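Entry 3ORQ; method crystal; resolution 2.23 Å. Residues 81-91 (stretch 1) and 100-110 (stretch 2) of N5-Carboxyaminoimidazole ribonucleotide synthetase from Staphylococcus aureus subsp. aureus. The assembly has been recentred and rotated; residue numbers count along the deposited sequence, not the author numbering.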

# COMPACT_ATOMS: atom_id res chain seq x y z
N PHE A 81 4.54 15.36 12.15
CA PHE A 81 3.73 16.53 12.44
C PHE A 81 4.62 17.66 13.01
O PHE A 81 5.63 17.40 13.64
N GLU A 82 4.24 18.91 12.76
CA GLU A 82 5.00 20.08 13.18
C GLU A 82 5.04 20.29 14.69
O GLU A 82 5.53 21.31 15.15
N ASN A 83 4.56 19.32 15.45
CA ASN A 83 4.56 19.36 16.92
C ASN A 83 5.87 19.86 17.54
O ASN A 83 5.90 20.91 18.16
N ILE A 84 6.93 19.08 17.35
CA ILE A 84 8.20 19.21 18.07
C ILE A 84 8.79 20.62 18.12
O ILE A 84 8.59 21.42 17.20
N SER A 85 9.53 20.92 19.19
CA SER A 85 10.17 22.21 19.28
C SER A 85 11.39 22.27 18.37
O SER A 85 12.19 21.33 18.30
N ALA A 86 11.51 23.40 17.68
CA ALA A 86 12.63 23.65 16.80
C ALA A 86 13.96 23.51 17.53
O ALA A 86 14.95 23.05 16.94
N GLN A 87 13.98 23.92 18.80
CA GLN A 87 15.18 23.86 19.60
C GLN A 87 15.60 22.41 19.87
O GLN A 87 16.78 22.10 19.81
N GLN A 88 14.64 21.52 20.14
CA GLN A 88 14.96 20.12 20.38
C GLN A 88 15.48 19.47 19.08
O GLN A 88 16.42 18.69 19.09
N LEU A 89 14.82 19.81 17.97
CA LEU A 89 15.08 19.21 16.69
C LEU A 89 16.46 19.67 16.18
O LEU A 89 17.19 18.89 15.57
N LYS A 90 16.84 20.93 16.45
CA LYS A 90 18.18 21.42 16.10
C LYS A 90 19.27 20.58 16.79
O LYS A 90 20.15 20.07 16.14
N LEU A 91 19.16 20.41 18.11
CA LEU A 91 20.02 19.49 18.83
C LEU A 91 20.13 18.09 18.19
O LEU A 91 21.19 17.53 18.13
N GLN A 100 16.00 16.58 6.62
CA GLN A 100 14.98 17.63 6.67
C GLN A 100 15.37 18.87 7.47
O GLN A 100 14.79 19.95 7.28
N GLY A 101 16.37 18.75 8.36
CA GLY A 101 16.88 19.95 9.10
C GLY A 101 15.84 20.42 10.09
O GLY A 101 14.88 19.68 10.40
N TYR A 102 16.01 21.62 10.63
CA TYR A 102 15.07 22.18 11.61
C TYR A 102 14.46 23.50 11.12
O TYR A 102 13.52 24.01 11.72
N GLN A 103 14.98 24.03 10.03
CA GLN A 103 14.52 25.34 9.55
C GLN A 103 13.05 25.30 9.14
O GLN A 103 12.28 26.21 9.46
N ALA A 104 12.67 24.27 8.40
CA ALA A 104 11.30 24.17 7.91
C ALA A 104 10.38 24.25 9.11
O ALA A 104 9.48 25.09 9.16
N ILE A 105 10.63 23.39 10.09
CA ILE A 105 9.80 23.32 11.28
C ILE A 105 9.78 24.61 12.04
O ILE A 105 8.71 25.10 12.32
N GLN A 106 10.96 25.15 12.38
CA GLN A 106 11.06 26.40 13.15
C GLN A 106 10.17 27.49 12.57
O GLN A 106 9.43 28.18 13.27
N LEU A 107 10.27 27.63 11.26
CA LEU A 107 9.76 28.77 10.57
C LEU A 107 8.27 28.57 10.27
O LEU A 107 7.49 29.52 10.36
N LEU A 108 7.85 27.34 9.96
CA LEU A 108 6.45 27.07 9.67
C LEU A 108 5.54 26.80 10.87
O LEU A 108 4.34 26.71 10.71
N GLN A 109 6.13 26.65 12.06
CA GLN A 109 5.38 26.42 13.31
C GLN A 109 4.53 27.63 13.63
O GLN A 109 3.42 27.53 14.14
N ASP A 110 5.11 28.78 13.35
CA ASP A 110 4.54 30.04 13.78
C ASP A 110 4.02 30.82 12.56
O ASP A 110 4.80 31.21 11.70

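The most distinctive feature of this contact is a CH-pi contact: Lys90 lays its extended chain (chi1 to chi3 all t) over one face of the Tyr102 ring, with Lys90 CB 3.9 Å from the ring centroid, 14° off the normal, and Lys90 CD 3.7 Å from Tyr102 CZ. The lysine leaves its CA sideways and its end leads away, so methylenes cover the ring while NZ is hydrogen-bonded elsewhere in the structure. Tyr102, chi1 p, points toward the first stretch and precedes helix 103-109, which runs nearly antiparallel (175°) to helix 86-91. Between these helices Leu89 (t, p) and Ile105 (m, m) point toward each other's stretch and meet at Leu89 CD2 to Ile105 CG1, 3.6 Å; Leu89 CG also lies 4.0 Å from Tyr102 CB. The backbones come close at Ala86, which points toward the second stretch: Ala86 CA is 4.8 Å from Gln106 CA, and Ala86 CB touches Gln106 CB at 3.6 Å. Farther along, Ile105 CD1 reaches Glu82 CA at 3.8 Å, and Gln109, leaving sideways, brings its end nearer to the Ile84 carbonyl. No clear hydrogen bond crosses the contact. Within stretch 1, Ser85 OG caps its helix by accepting from Gln88 N at 2.9 Å.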

# COMPACT_ATOMS: atom_id res chain seq x y z
CB PHE A 81 2.59 16.15 13.42
CG PHE A 81 1.24 16.85 13.15
CD1 PHE A 81 0.35 16.35 12.20
CD2 PHE A 81 0.85 17.96 13.92
CE1 PHE A 81 -0.90 16.97 11.97
CE2 PHE A 81 -0.41 18.59 13.71
CZ PHE A 81 -1.28 18.10 12.74
CB GLU A 82 4.41 21.33 12.54
CG GLU A 82 4.09 21.16 11.07
CD GLU A 82 2.63 20.92 10.81
OE1 GLU A 82 2.07 19.94 11.34
OE2 GLU A 82 2.04 21.71 10.04
CB ASN A 83 4.27 17.97 17.50
CG ASN A 83 3.42 17.11 16.59
OD1 ASN A 83 2.20 17.26 16.52
ND2 ASN A 83 4.08 16.17 15.88
CB ILE A 84 9.27 18.23 17.52
CG1 ILE A 84 10.63 18.47 18.20
CG2 ILE A 84 9.33 18.30 16.00
CD1 ILE A 84 11.68 17.42 17.98
CB SER A 85 10.60 22.51 20.71
OG SER A 85 11.92 22.07 20.94
CB ALA A 86 12.53 25.06 16.23
CB GLN A 87 15.00 24.63 20.92
CG GLN A 87 16.26 25.39 21.35
CD GLN A 87 17.49 24.48 21.54
OE1 GLN A 87 18.48 24.56 20.77
NE2 GLN A 87 17.42 23.61 22.56
CB GLN A 88 13.73 19.36 20.89
CG GLN A 88 13.57 19.35 22.41
CD GLN A 88 14.82 18.87 23.14
OE1 GLN A 88 15.20 17.70 23.03
NE2 GLN A 88 15.46 19.76 23.88
CB LEU A 89 13.96 19.61 15.73
CG LEU A 89 13.96 19.08 14.30
CD1 LEU A 89 13.95 17.53 14.31
CD2 LEU A 89 12.76 19.62 13.53
CB LYS A 90 18.34 22.93 16.36
CG LYS A 90 19.74 23.47 16.09
CD LYS A 90 19.83 24.99 16.20
CE LYS A 90 21.30 25.49 16.00
NZ LYS A 90 22.17 25.12 17.17
CB LEU A 91 19.53 19.31 20.26
CG LEU A 91 19.76 20.51 21.17
CD1 LEU A 91 19.60 20.04 22.62
CD2 LEU A 91 21.15 21.19 20.91
CB GLN A 100 13.66 17.06 7.23
CG GLN A 100 12.87 16.26 6.23
CD GLN A 100 11.71 15.55 6.89
OE1 GLN A 100 11.90 14.63 7.70
NE2 GLN A 100 10.49 16.01 6.59
CB TYR A 102 15.75 22.39 12.98
CG TYR A 102 16.83 23.44 12.92
CD1 TYR A 102 18.10 23.13 12.40
CD2 TYR A 102 16.58 24.76 13.30
CE1 TYR A 102 19.10 24.08 12.30
CE2 TYR A 102 17.59 25.74 13.20
CZ TYR A 102 18.84 25.38 12.70
OH TYR A 102 19.85 26.32 12.59
CB GLN A 103 15.39 25.83 8.38
CG GLN A 103 15.00 27.21 7.86
CD GLN A 103 15.54 27.51 6.47
OE1 GLN A 103 15.69 26.60 5.66
NE2 GLN A 103 15.80 28.79 6.17
CB ALA A 104 11.08 22.88 7.13
CB ILE A 105 10.23 22.20 12.23
CG1 ILE A 105 9.90 20.83 11.64
CG2 ILE A 105 9.55 22.39 13.59
CD1 ILE A 105 8.42 20.43 11.66
CB GLN A 106 12.52 26.90 13.15
CG GLN A 106 12.74 28.32 13.73
CD GLN A 106 14.10 28.94 13.34
OE1 GLN A 106 15.06 28.24 12.96
NE2 GLN A 106 14.19 30.26 13.42
CB LEU A 107 10.60 28.92 9.33
CG LEU A 107 10.47 30.12 8.43
CD1 LEU A 107 11.69 30.18 7.51
CD2 LEU A 107 9.16 29.95 7.66
CB LEU A 108 6.30 25.97 8.61
CG LEU A 108 7.10 26.27 7.34
CD1 LEU A 108 7.18 25.05 6.44
CD2 LEU A 108 6.59 27.54 6.61
CB GLN A 109 6.35 26.28 14.48
CG GLN A 109 6.71 24.90 14.87
CD GLN A 109 7.74 24.86 15.98
OE1 GLN A 109 7.89 23.84 16.65
NE2 GLN A 109 8.47 25.97 16.17
CB ASP A 110 5.61 30.79 14.57
CG ASP A 110 5.35 32.25 14.68
OD1 ASP A 110 4.17 32.67 14.62
OD2 ASP A 110 6.34 32.99 14.82